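Local coordinates for protein (glyceraldehyde 3-phosphate dehydrogenase) (Sulfolobus solfataricus, PDB 1B7G), which oxidises D-glyceraldehyde 3-phosphate to 1,3-bisphosphoglycerate in glycolysis, using phosphate and either NADP, which it prefers, or NAD, at residues D229-L240 with I285-L294; V157-A168 with L204-T215. The protein carries 1 engineered substitution. All coordinates share one frame; numbering follows the deposited sequence.

In the fold
Both contacts lie in the C-terminal domain and reach its mixed sheet. They follow one another along the chain, without nesting or crossing. Contact 2 comes first. Strand 157-167 is followed by a crossover that holds the short strand 183-184 and helix 193-198. Strand 205-213 closes this loop by pairing in parallel with 157-167. The chain then returns as strand 219-227, on the other edge of 157-167, and enters contact 1. There helix 233-241 is laid on the hairpin of strands 278-288 and 291-298, which closes the second loop. Contact 2 joins two strands and carries phosphate-site arginines. Contact 1 ties a helix to the sheet, away from the annotated sites.

Contact 1: residues D229-L240 with I285-L294; sequences DKVEKKDILSVL and IYVKDDEVML
A helix laid on a beta hairpin makes this contact, with Ile-236 and Leu-240 of helix 233-241 facing Ile-285 and Val-287. The hairpin turns through a type II' turn from Lys-288 to Glu-291. With chi1 at -176°, Val-287 spreads its two methyls, CG1 to Val-231 and CG2 to the helix. Val-287 CG1 meets Val-231 CG2 at 3.5 Å, the two side chains crossing at about a right angle. Val-287 CG2 lies 3.8 Å from Ile-236 CG1 and also touches Lys-233 CA. With an alanine here both branches are gone, and Val-231 and Ile-236 would probably face a gap under the start of the helix. Further along, Leu-240 CD1 and Ile-285 CD1 meet tip to tip at 3.8 Å. Leu-237 CD1 comes in at about a right angle, 3.9 Å from Ile-285 CD1. At the turn, Val-231 N donates to Asp-289 O (2.9 Å). Lys-233 runs its chain past Val-287, and a water links its NZ to Ile-285 O. The water is 2.9 Å from Lys-233 NZ. This is alpha/beta layer packing: helix 233-241 lies on one face of the mixed sheet of the C-terminal domain of glyceraldehyde-3-phosphate dehydrogenase.

Contact 2: residues V157-A168 with L204-T215; sequences VEKVRATIVRRA and LDIATMAVIAPT. Unlike the reference sequence in segment 157-168: Lys-159 (reference Asn). With SO4 (sulfate ion), chain D; SO4 (sulfate ion), chain C.
Val-160 O accepts from two groups, Ala-207 N and Arg-161 NH1, each at 3.0 Å. The second bond helps fix the rotation of the guanidinium. Arg-161 also forms a salt bridge with Asp-205 OD1, NH2 at 3.0 Å and NH1 at 3.1 Å. Both nitrogens come from the same face of the carboxylate. NH2 arrives on the syn side, and NH1 stands well above the plane. A bend at chi2 (-68°) folds the Arg-161 chain so that one face of the guanidinium lies over Ala-207 CB. The opposite face meets CD of Lys-159, a residue that differs from the reference sequence. The salt bridge sits near the start of a parallel strand pair. Regular backbone bonds run from Val-160 N to Asp-205 O at one end to Ala-213 N and Arg-166 O at the other.

On the face of Val-160, that side chain lies alongside Ile-206, with CG1 3.7 Å from Ile-206 CD1. Farther along this face Arg-166 reaches two sulfate ions, probably from the crystallisation liquor. Arg-166 NE donates to O2 of the chain C sulfate at 2.8 Å, and its NH2 bonds to both sulfates. Arg-167 starts from the opposite face of the sheet, and a first torsion of 66° and a bend at chi2 bring its guanidinium to the chain D sulfate. There Arg-167 NH2 donates to O1 at 3.1 Å. The edge of the Arg-166 guanidinium also meets Ile-212, with NH1 3.7 Å from Ile-212 CG1. Both arginines belong to the substrate phosphate site, and Arg-166 also to the inorganic phosphate site. Asp-185 forms a salt bridge with Arg-166 and Asp-170 one with Arg-167, while Ser-138, Asn-140 and His-193 add sulfate bonds.

Helix 139-152 covers Val-157, Val-160 and Leu-204, helix 193-198 packs on Ile-206 and Thr-208, and strand 219-227 runs antiparallel along the other edge of strand 157-167.

Contact 1: residues D229-L240 with I285-L294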
loop_
_atom_site.group_PDB
_atom_site.type_symbol
_atom_site.label_atom_id
_atom_site.label_comp_id
_atom_site.label_asym_id
_atom_site.label_seq_id
_atom_site.Cartn_x
_atom_site.Cartn_y
_atom_site.Cartn_z
ATOM N N ASP A 229 -33.497 -5.764 24.421
ATOM C CA ASP A 229 -34.693 -5.083 24.006
ATOM C C ASP A 229 -34.806 -4.942 22.496
ATOM O O ASP A 229 -33.789 -5.018 21.809
ATOM C CB ASP A 229 -34.636 -3.640 24.618
ATOM C CG ASP A 229 -34.090 -3.712 26.040
ATOM O OD1 ASP A 229 -34.716 -4.426 26.859
ATOM O OD2 ASP A 229 -32.993 -3.145 26.283
ATOM N N LYS A 230 -36.022 -4.690 22.014
ATOM C CA LYS A 230 -36.239 -4.457 20.590
ATOM C C LYS A 230 -35.763 -3.042 20.304
ATOM O O LYS A 230 -35.927 -2.162 21.165
ATOM C CB LYS A 230 -37.704 -4.626 20.198
ATOM C CG LYS A 230 -38.363 -5.892 20.720
ATOM C CD LYS A 230 -39.822 -5.968 20.306
ATOM C CE LYS A 230 -40.486 -7.239 20.799
ATOM N NZ LYS A 230 -41.068 -7.086 22.162
ATOM N N VAL A 231 -35.068 -2.811 19.207
ATOM C CA VAL A 231 -34.535 -1.485 18.935
ATOM C C VAL A 231 -34.887 -1.035 17.521
ATOM O O VAL A 231 -35.259 -1.854 16.684
ATOM C CB VAL A 231 -32.999 -1.375 19.076
ATOM C CG1 VAL A 231 -32.498 -1.744 20.457
ATOM C CG2 VAL A 231 -32.278 -2.189 18.018
ATOM N N GLU A 232 -34.528 0.218 17.250
ATOM C CA GLU A 232 -34.709 0.765 15.901
ATOM C C GLU A 232 -33.381 0.801 15.160
ATOM O O GLU A 232 -32.343 1.160 15.733
ATOM C CB GLU A 232 -35.268 2.186 16.033
ATOM C CG GLU A 232 -36.738 2.243 16.409
ATOM C CD GLU A 232 -37.645 2.061 15.207
ATOM O OE1 GLU A 232 -37.132 1.729 14.113
ATOM O OE2 GLU A 232 -38.871 2.252 15.355
ATOM N N LYS A 233 -33.390 0.493 13.869
ATOM C CA LYS A 233 -32.179 0.545 13.064
ATOM C C LYS A 233 -31.476 1.894 13.186
ATOM O O LYS A 233 -30.264 1.968 13.383
ATOM C CB LYS A 233 -32.486 0.314 11.577
ATOM C CG LYS A 233 -31.213 0.345 10.721
ATOM C CD LYS A 233 -31.581 0.576 9.261
ATOM C CE LYS A 233 -30.900 -0.429 8.345
ATOM N NZ LYS A 233 -31.910 -1.126 7.488
ATOM N N LYS A 234 -32.245 2.975 13.077
ATOM C CA LYS A 234 -31.735 4.325 13.199
ATOM C C LYS A 234 -30.891 4.509 14.459
ATOM O O LYS A 234 -29.903 5.252 14.411
ATOM C CB LYS A 234 -32.865 5.358 13.164
ATOM C CG LYS A 234 -33.898 5.161 14.276
ATOM C CD LYS A 234 -35.024 6.181 14.163
ATOM C CE LYS A 234 -36.325 5.626 14.731
ATOM N NZ LYS A 234 -37.480 6.523 14.439
ATOM N N ASP A 235 -31.236 3.875 15.565
ATOM C CA ASP A 235 -30.405 3.985 16.771
ATOM C C ASP A 235 -29.116 3.183 16.681
ATOM O O ASP A 235 -28.065 3.677 17.123
ATOM C CB ASP A 235 -31.237 3.592 18.003
ATOM C CG ASP A 235 -32.293 4.691 18.227
ATOM O OD1 ASP A 235 -32.077 5.823 17.723
ATOM O OD2 ASP A 235 -33.297 4.407 18.886
ATOM N N ILE A 236 -29.150 2.021 16.032
ATOM C CA ILE A 236 -27.916 1.227 15.861
ATOM C C ILE A 236 -26.959 1.952 14.923
ATOM O O ILE A 236 -25.758 2.069 15.102
ATOM C CB ILE A 236 -28.287 -0.124 15.205
ATOM C CG1 ILE A 236 -29.169 -0.934 16.162
ATOM C CG2 ILE A 236 -27.064 -0.914 14.787
ATOM C CD1 ILE A 236 -28.568 -1.106 17.542
ATOM N N LEU A 237 -27.559 2.469 13.855
ATOM C CA LEU A 237 -26.864 3.168 12.808
ATOM C C LEU A 237 -26.250 4.439 13.366
ATOM O O LEU A 237 -25.093 4.763 13.100
ATOM C CB LEU A 237 -27.822 3.502 11.642
ATOM C CG LEU A 237 -27.185 4.294 10.488
ATOM C CD1 LEU A 237 -25.998 3.528 9.919
ATOM C CD2 LEU A 237 -28.190 4.599 9.387
ATOM N N SER A 238 -27.044 5.136 14.208
ATOM C CA SER A 238 -26.488 6.373 14.787
ATOM C C SER A 238 -25.333 6.101 15.698
ATOM O O SER A 238 -24.328 6.853 15.619
ATOM C CB SER A 238 -27.610 7.191 15.441
ATOM O OG SER A 238 -27.087 7.951 16.507
ATOM N N VAL A 239 -25.269 5.029 16.510
ATOM C CA VAL A 239 -24.060 4.871 17.310
ATOM C C VAL A 239 -22.907 4.430 16.403
ATOM O O VAL A 239 -21.761 4.837 16.582
ATOM C CB VAL A 239 -24.077 3.924 18.503
ATOM C CG1 VAL A 239 -24.840 4.500 19.681
ATOM C CG2 VAL A 239 -24.609 2.534 18.172
ATOM N N LEU A 240 -23.223 3.561 15.442
ATOM C CA LEU A 240 -22.150 3.038 14.577
ATOM C C LEU A 240 -21.540 4.142 13.750
ATOM O O LEU A 240 -20.361 4.075 13.420
ATOM C CB LEU A 240 -22.678 1.866 13.708
ATOM C CG LEU A 240 -23.031 0.611 14.470
ATOM C CD1 LEU A 240 -23.519 -0.530 13.550
ATOM C CD2 LEU A 240 -21.876 0.105 15.325
ATOM N N ILE A 285 -26.181 -3.587 7.714
ATOM C CA ILE A 285 -26.836 -3.363 8.977
ATOM C C ILE A 285 -28.312 -3.712 8.926
ATOM O O ILE A 285 -29.164 -2.968 8.457
ATOM C CB ILE A 285 -26.615 -1.942 9.519
ATOM C CG1 ILE A 285 -25.097 -1.705 9.737
ATOM C CG2 ILE A 285 -27.382 -1.815 10.845
ATOM C CD1 ILE A 285 -24.821 -0.203 10.040
ATOM N N TYR A 286 -28.606 -4.863 9.521
ATOM C CA TYR A 286 -29.966 -5.400 9.581
ATOM C C TYR A 286 -30.495 -5.448 11.007
ATOM O O TYR A 286 -29.990 -6.185 11.852
ATOM C CB TYR A 286 -29.933 -6.774 8.934
ATOM C CG TYR A 286 -31.195 -7.590 9.003
ATOM C CD1 TYR A 286 -31.634 -8.185 10.182
ATOM C CD2 TYR A 286 -31.948 -7.789 7.859
ATOM C CE1 TYR A 286 -32.800 -8.937 10.222
ATOM C CE2 TYR A 286 -33.111 -8.541 7.882
ATOM C CZ TYR A 286 -33.524 -9.115 9.059
ATOM O OH TYR A 286 -34.687 -9.855 9.050
ATOM N N VAL A 287 -31.511 -4.639 11.290
ATOM C CA VAL A 287 -32.112 -4.555 12.605
ATOM C C VAL A 287 -33.587 -4.934 12.518
ATOM O O VAL A 287 -34.339 -4.351 11.740
ATOM C CB VAL A 287 -31.986 -3.131 13.182
ATOM C CG1 VAL A 287 -32.538 -3.103 14.599
ATOM C CG2 VAL A 287 -30.544 -2.632 13.096
ATOM N N LYS A 288 -33.934 -5.983 13.251
ATOM C CA LYS A 288 -35.321 -6.394 13.372
ATOM C C LYS A 288 -35.638 -6.806 14.811
ATOM O O LYS A 288 -35.253 -7.878 15.268
ATOM C CB LYS A 288 -35.740 -7.521 12.432
ATOM C CG LYS A 288 -37.272 -7.616 12.375
ATOM C CD LYS A 288 -37.749 -8.802 11.560
ATOM C CE LYS A 288 -39.237 -8.610 11.233
ATOM N NZ LYS A 288 -39.946 -9.921 11.179
ATOM N N ASP A 289 -36.363 -5.931 15.496
ATOM C CA ASP A 289 -36.687 -6.222 16.891
ATOM C C ASP A 289 -35.391 -6.368 17.689
ATOM O O ASP A 289 -34.717 -5.358 17.865
ATOM C CB ASP A 289 -37.581 -7.438 17.037
ATOM C CG ASP A 289 -38.940 -7.325 16.381
ATOM O OD1 ASP A 289 -39.519 -6.226 16.223
ATOM O OD2 ASP A 289 -39.449 -8.400 15.993
ATOM N N ASP A 290 -35.152 -7.532 18.281
ATOM C CA ASP A 290 -33.977 -7.750 19.103
ATOM C C ASP A 290 -32.816 -8.412 18.335
ATOM O O ASP A 290 -31.779 -8.695 18.929
ATOM C CB ASP A 290 -34.295 -8.601 20.329
ATOM C CG ASP A 290 -34.606 -10.049 20.011
ATOM O OD1 ASP A 290 -34.702 -10.439 18.831
ATOM O OD2 ASP A 290 -34.785 -10.826 20.983
ATOM N N GLU A 291 -32.982 -8.585 17.028
ATOM C CA GLU A 291 -31.925 -9.188 16.243
ATOM C C GLU A 291 -31.202 -8.167 15.374
ATOM O O GLU A 291 -31.814 -7.452 14.584
ATOM C CB GLU A 291 -32.441 -10.295 15.322
ATOM C CG GLU A 291 -31.442 -11.418 15.120
ATOM C CD GLU A 291 -31.766 -12.326 13.937
ATOM O OE1 GLU A 291 -32.901 -12.300 13.435
ATOM O OE2 GLU A 291 -30.843 -13.052 13.521
ATOM N N VAL A 292 -29.873 -8.164 15.489
ATOM C CA VAL A 292 -29.060 -7.319 14.632
ATOM C C VAL A 292 -28.099 -8.225 13.823
ATOM O O VAL A 292 -27.418 -9.088 14.381
ATOM C CB VAL A 292 -28.215 -6.324 15.437
ATOM C CG1 VAL A 292 -27.288 -5.556 14.498
ATOM C CG2 VAL A 292 -29.097 -5.325 16.181
ATOM N N MET A 293 -28.018 -7.962 12.534
ATOM C CA MET A 293 -27.039 -8.671 11.707
ATOM C C MET A 293 -26.224 -7.606 10.950
ATOM O O MET A 293 -26.755 -6.545 10.753
ATOM C CB MET A 293 -27.692 -9.661 10.756
ATOM C CG MET A 293 -27.887 -11.054 11.333
ATOM S SD MET A 293 -28.813 -12.184 10.254
ATOM C CE MET A 293 -30.436 -11.476 10.384
ATOM N N LEU A 294 -24.943 -7.840 10.743
ATOM C CA LEU A 294 -24.112 -6.941 9.935
ATOM C C LEU A 294 -22.784 -7.618 9.578
ATOM O O LEU A 294 -22.367 -8.654 10.135
ATOM C CB LEU A 294 -23.901 -5.581 10.606
ATOM C CG LEU A 294 -23.257 -5.616 12.001
ATOM C CD1 LEU A 294 -21.750 -5.601 11.907
ATOM C CD2 LEU A 294 -23.771 -4.436 12.841
HETATM O O HOH W 1 -33.330 -3.998 8.838
HETATM O O HOH W 2 -30.938 -3.309 5.816
#

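Contact 2: residues V157-A168 with L204-T215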
loop_
_atom_site.group_PDB
_atom_site.type_symbol
_atom_site.label_atom_id
_atom_site.label_comp_id
_atom_site.label_asym_id
_atom_site.label_seq_id
_atom_site.Cartn_x
_atom_site.Cartn_y
_atom_site.Cartn_z
ATOM N N VAL A 157 -26.242 -6.216 24.959
ATOM C CA VAL A 157 -25.956 -7.349 24.090
ATOM C C VAL A 157 -26.062 -8.617 24.927
ATOM O O VAL A 157 -25.331 -8.845 25.892
ATOM C CB VAL A 157 -24.571 -7.259 23.424
ATOM C CG1 VAL A 157 -24.208 -8.526 22.681
ATOM C CG2 VAL A 157 -24.579 -6.025 22.510
ATOM N N GLU A 158 -27.026 -9.438 24.527
ATOM C CA GLU A 158 -27.289 -10.658 25.287
ATOM C C GLU A 158 -26.645 -11.871 24.662
ATOM O O GLU A 158 -26.296 -12.829 25.358
ATOM C CB GLU A 158 -28.830 -10.807 25.345
ATOM C CG GLU A 158 -29.455 -9.693 26.166
ATOM C CD GLU A 158 -29.123 -9.807 27.646
ATOM O OE1 GLU A 158 -28.403 -10.752 28.042
ATOM O OE2 GLU A 158 -29.578 -8.951 28.420
ATOM N N LYS A 159 -26.445 -11.808 23.339
ATOM C CA LYS A 159 -25.849 -12.936 22.643
ATOM C C LYS A 159 -25.178 -12.559 21.318
ATOM O O LYS A 159 -25.615 -11.715 20.587
ATOM C CB LYS A 159 -26.943 -13.998 22.353
ATOM C CG LYS A 159 -26.284 -15.324 21.983
ATOM C CD LYS A 159 -27.243 -16.310 21.374
ATOM C CE LYS A 159 -28.311 -16.760 22.349
ATOM N NZ LYS A 159 -29.044 -17.947 21.813
ATOM N N VAL A 160 -24.027 -13.212 21.056
ATOM C CA VAL A 160 -23.285 -12.974 19.825
ATOM C C VAL A 160 -22.954 -14.322 19.164
ATOM O O VAL A 160 -22.379 -15.193 19.820
ATOM C CB VAL A 160 -21.940 -12.244 20.058
ATOM C CG1 VAL A 160 -21.130 -12.126 18.739
ATOM C CG2 VAL A 160 -22.131 -10.846 20.617
ATOM N N ARG A 161 -23.224 -14.380 17.866
ATOM C CA ARG A 161 -22.781 -15.531 17.064
ATOM C C ARG A 161 -22.042 -14.900 15.868
ATOM O O ARG A 161 -22.563 -13.931 15.311
ATOM C CB ARG A 161 -23.906 -16.442 16.581
ATOM C CG ARG A 161 -24.682 -17.141 17.728
ATOM C CD ARG A 161 -23.788 -18.148 18.413
ATOM N NE ARG A 161 -24.467 -18.921 19.464
ATOM C CZ ARG A 161 -24.423 -18.593 20.758
ATOM N NH1 ARG A 161 -23.730 -17.500 21.096
ATOM N NH2 ARG A 161 -25.031 -19.313 21.702
ATOM N N ALA A 162 -20.805 -15.347 15.621
ATOM C CA ALA A 162 -20.060 -14.702 14.552
ATOM C C ALA A 162 -19.234 -15.754 13.777
ATOM O O ALA A 162 -18.764 -16.716 14.333
ATOM C CB ALA A 162 -19.076 -13.662 15.119
ATOM N N THR A 163 -19.114 -15.431 12.519
ATOM C CA THR A 163 -18.222 -16.149 11.622
ATOM C C THR A 163 -17.140 -15.182 11.111
ATOM O O THR A 163 -17.410 -14.093 10.653
ATOM C CB THR A 163 -19.074 -16.708 10.472
ATOM O OG1 THR A 163 -19.684 -17.934 10.862
ATOM C CG2 THR A 163 -18.193 -16.978 9.248
ATOM N N ILE A 164 -15.904 -15.619 11.289
ATOM C CA ILE A 164 -14.715 -14.878 10.925
ATOM C C ILE A 164 -13.962 -15.503 9.750
ATOM O O ILE A 164 -13.435 -16.608 9.822
ATOM C CB ILE A 164 -13.763 -14.741 12.128
ATOM C CG1 ILE A 164 -14.467 -13.993 13.292
ATOM C CG2 ILE A 164 -12.528 -13.900 11.765
ATOM C CD1 ILE A 164 -13.726 -14.217 14.600
ATOM N N VAL A 165 -13.871 -14.737 8.673
ATOM C CA VAL A 165 -13.096 -15.141 7.503
ATOM C C VAL A 165 -11.692 -14.503 7.603
ATOM O O VAL A 165 -11.607 -13.304 7.421
ATOM C CB VAL A 165 -13.791 -14.674 6.220
ATOM C CG1 VAL A 165 -12.911 -14.977 4.983
ATOM C CG2 VAL A 165 -15.184 -15.280 6.139
ATOM N N ARG A 166 -10.693 -15.288 7.935
ATOM C CA ARG A 166 -9.350 -14.704 8.150
ATOM C C ARG A 166 -8.510 -14.654 6.886
ATOM O O ARG A 166 -8.476 -15.617 6.092
ATOM C CB ARG A 166 -8.628 -15.484 9.245
ATOM C CG ARG A 166 -9.385 -15.809 10.485
ATOM C CD ARG A 166 -8.637 -16.385 11.671
ATOM N NE ARG A 166 -7.433 -15.631 12.032
ATOM C CZ ARG A 166 -6.218 -15.852 11.580
ATOM N NH1 ARG A 166 -5.967 -16.882 10.762
ATOM N NH2 ARG A 166 -5.214 -15.042 11.954
ATOM N N ARG A 167 -7.788 -13.544 6.695
ATOM C CA ARG A 167 -6.791 -13.489 5.608
ATOM C C ARG A 167 -5.708 -14.474 5.978
ATOM O O ARG A 167 -5.465 -14.694 7.184
ATOM C CB ARG A 167 -6.301 -12.034 5.440
ATOM C CG ARG A 167 -5.497 -11.538 6.685
ATOM C CD ARG A 167 -4.032 -11.790 6.414
ATOM N NE ARG A 167 -3.062 -11.410 7.423
ATOM C CZ ARG A 167 -2.773 -12.127 8.499
ATOM N NH1 ARG A 167 -3.423 -13.277 8.756
ATOM N NH2 ARG A 167 -1.851 -11.706 9.365
ATOM N N ALA A 168 -5.114 -15.198 5.033
ATOM C CA ALA A 168 -4.121 -16.213 5.275
ATOM C C ALA A 168 -2.810 -15.704 5.894
ATOM O O ALA A 168 -2.253 -16.302 6.833
ATOM C CB ALA A 168 -3.743 -16.876 3.903
ATOM N N LEU A 204 -20.769 -12.763 28.653
ATOM C CA LEU A 204 -21.494 -12.665 27.392
ATOM C C LEU A 204 -21.593 -14.058 26.756
ATOM O O LEU A 204 -20.586 -14.764 26.722
ATOM C CB LEU A 204 -20.823 -11.702 26.422
ATOM C CG LEU A 204 -21.415 -11.730 24.991
ATOM C CD1 LEU A 204 -22.874 -11.281 25.007
ATOM C CD2 LEU A 204 -20.569 -10.814 24.114
ATOM N N ASP A 205 -22.765 -14.387 26.283
ATOM C CA ASP A 205 -22.932 -15.715 25.610
ATOM C C ASP A 205 -22.495 -15.501 24.139
ATOM O O ASP A 205 -23.243 -14.944 23.333
ATOM C CB ASP A 205 -24.405 -16.086 25.702
ATOM C CG ASP A 205 -24.825 -17.291 24.891
ATOM O OD1 ASP A 205 -24.021 -17.892 24.158
ATOM O OD2 ASP A 205 -26.005 -17.687 24.955
ATOM N N ILE A 206 -21.298 -15.929 23.818
ATOM C CA ILE A 206 -20.743 -15.712 22.468
ATOM C C ILE A 206 -20.115 -17.006 21.956
ATOM O O ILE A 206 -19.505 -17.783 22.688
ATOM C CB ILE A 206 -19.698 -14.564 22.404
ATOM C CG1 ILE A 206 -19.011 -14.496 21.033
ATOM C CG2 ILE A 206 -18.641 -14.799 23.480
ATOM C CD1 ILE A 206 -18.248 -13.201 20.730
ATOM N N ALA A 207 -20.358 -17.268 20.654
ATOM C CA ALA A 207 -19.711 -18.412 20.040
ATOM C C ALA A 207 -19.239 -17.966 18.666
ATOM O O ALA A 207 -19.887 -17.181 17.971
ATOM C CB ALA A 207 -20.629 -19.655 20.035
ATOM N N THR A 208 -18.078 -18.430 18.253
ATOM C CA THR A 208 -17.504 -17.990 16.991
ATOM C C THR A 208 -16.911 -19.176 16.219
ATOM O O THR A 208 -16.449 -20.125 16.830
ATOM C CB THR A 208 -16.317 -17.026 17.216
ATOM O OG1 THR A 208 -15.391 -17.654 18.093
ATOM C CG2 THR A 208 -16.760 -15.677 17.778
ATOM N N MET A 209 -16.975 -19.039 14.899
ATOM C CA MET A 209 -16.253 -20.006 14.061
ATOM C C MET A 209 -15.339 -19.222 13.122
ATOM O O MET A 209 -15.716 -18.111 12.730
ATOM C CB MET A 209 -17.253 -20.765 13.182
ATOM C CG MET A 209 -18.260 -21.659 13.832
ATOM S SD MET A 209 -19.514 -22.334 12.729
ATOM C CE MET A 209 -20.914 -21.286 13.058
ATOM N N ALA A 210 -14.231 -19.809 12.683
ATOM C CA ALA A 210 -13.326 -19.074 11.813
ATOM C C ALA A 210 -12.783 -20.028 10.697
ATOM O O ALA A 210 -12.553 -21.188 10.967
ATOM C CB ALA A 210 -12.109 -18.622 12.618
ATOM N N VAL A 211 -12.464 -19.395 9.587
ATOM C CA VAL A 211 -11.911 -20.038 8.425
ATOM C C VAL A 211 -10.858 -19.104 7.777
ATOM O O VAL A 211 -11.062 -17.890 7.860
ATOM C CB VAL A 211 -13.007 -20.343 7.392
ATOM C CG1 VAL A 211 -13.676 -19.066 6.898
ATOM C CG2 VAL A 211 -12.403 -21.080 6.188
ATOM N N ILE A 212 -9.857 -19.691 7.189
ATOM C CA ILE A 212 -8.798 -18.994 6.436
ATOM C C ILE A 212 -9.128 -19.036 4.942
ATOM O O ILE A 212 -9.503 -20.078 4.410
ATOM C CB ILE A 212 -7.425 -19.583 6.716
ATOM C CG1 ILE A 212 -6.866 -19.247 8.106
ATOM C CG2 ILE A 212 -6.341 -19.196 5.655
ATOM C CD1 ILE A 212 -5.657 -20.140 8.482
ATOM N N ALA A 213 -9.108 -17.877 4.312
ATOM C CA ALA A 213 -9.309 -17.703 2.890
ATOM C C ALA A 213 -7.940 -17.285 2.286
ATOM O O ALA A 213 -7.159 -16.687 3.039
ATOM C CB ALA A 213 -10.299 -16.621 2.525
ATOM N N PRO A 214 -7.751 -17.473 0.997
ATOM C CA PRO A 214 -6.492 -17.131 0.322
ATOM C C PRO A 214 -6.389 -15.679 -0.112
ATOM O O PRO A 214 -6.348 -15.342 -1.286
ATOM C CB PRO A 214 -6.441 -18.073 -0.883
ATOM C CG PRO A 214 -7.846 -18.384 -1.190
ATOM C CD PRO A 214 -8.685 -18.148 0.062
ATOM N N THR A 215 -6.505 -14.773 0.865
ATOM C CA THR A 215 -6.476 -13.339 0.655
ATOM C C THR A 215 -5.403 -12.711 1.546
ATOM O O THR A 215 -5.105 -13.345 2.549
ATOM C CB THR A 215 -7.822 -12.664 0.871
ATOM O OG1 THR A 215 -7.652 -11.255 0.595
ATOM C CG2 THR A 215 -8.407 -12.850 2.280
HETATM S S SO4 D . -1.563 -14.566 11.644
HETATM O O1 SO4 D . -0.364 -13.844 11.073
HETATM O O2 SO4 D . -2.537 -14.843 10.559
HETATM O O3 SO4 D . -2.162 -13.594 12.621
HETATM O O4 SO4 D . -1.132 -15.816 12.300
HETATM S S SO4 C . -7.072 -13.402 15.197
HETATM O O1 SO4 C . -5.770 -13.929 14.806
HETATM O O2 SO4 C . -8.161 -14.004 14.249
HETATM O O3 SO4 C . -7.269 -11.957 15.121
HETATM O O4 SO4 C . -7.297 -13.884 16.572
HETATM O O HOH W 3 -25.017 -13.287 27.619
#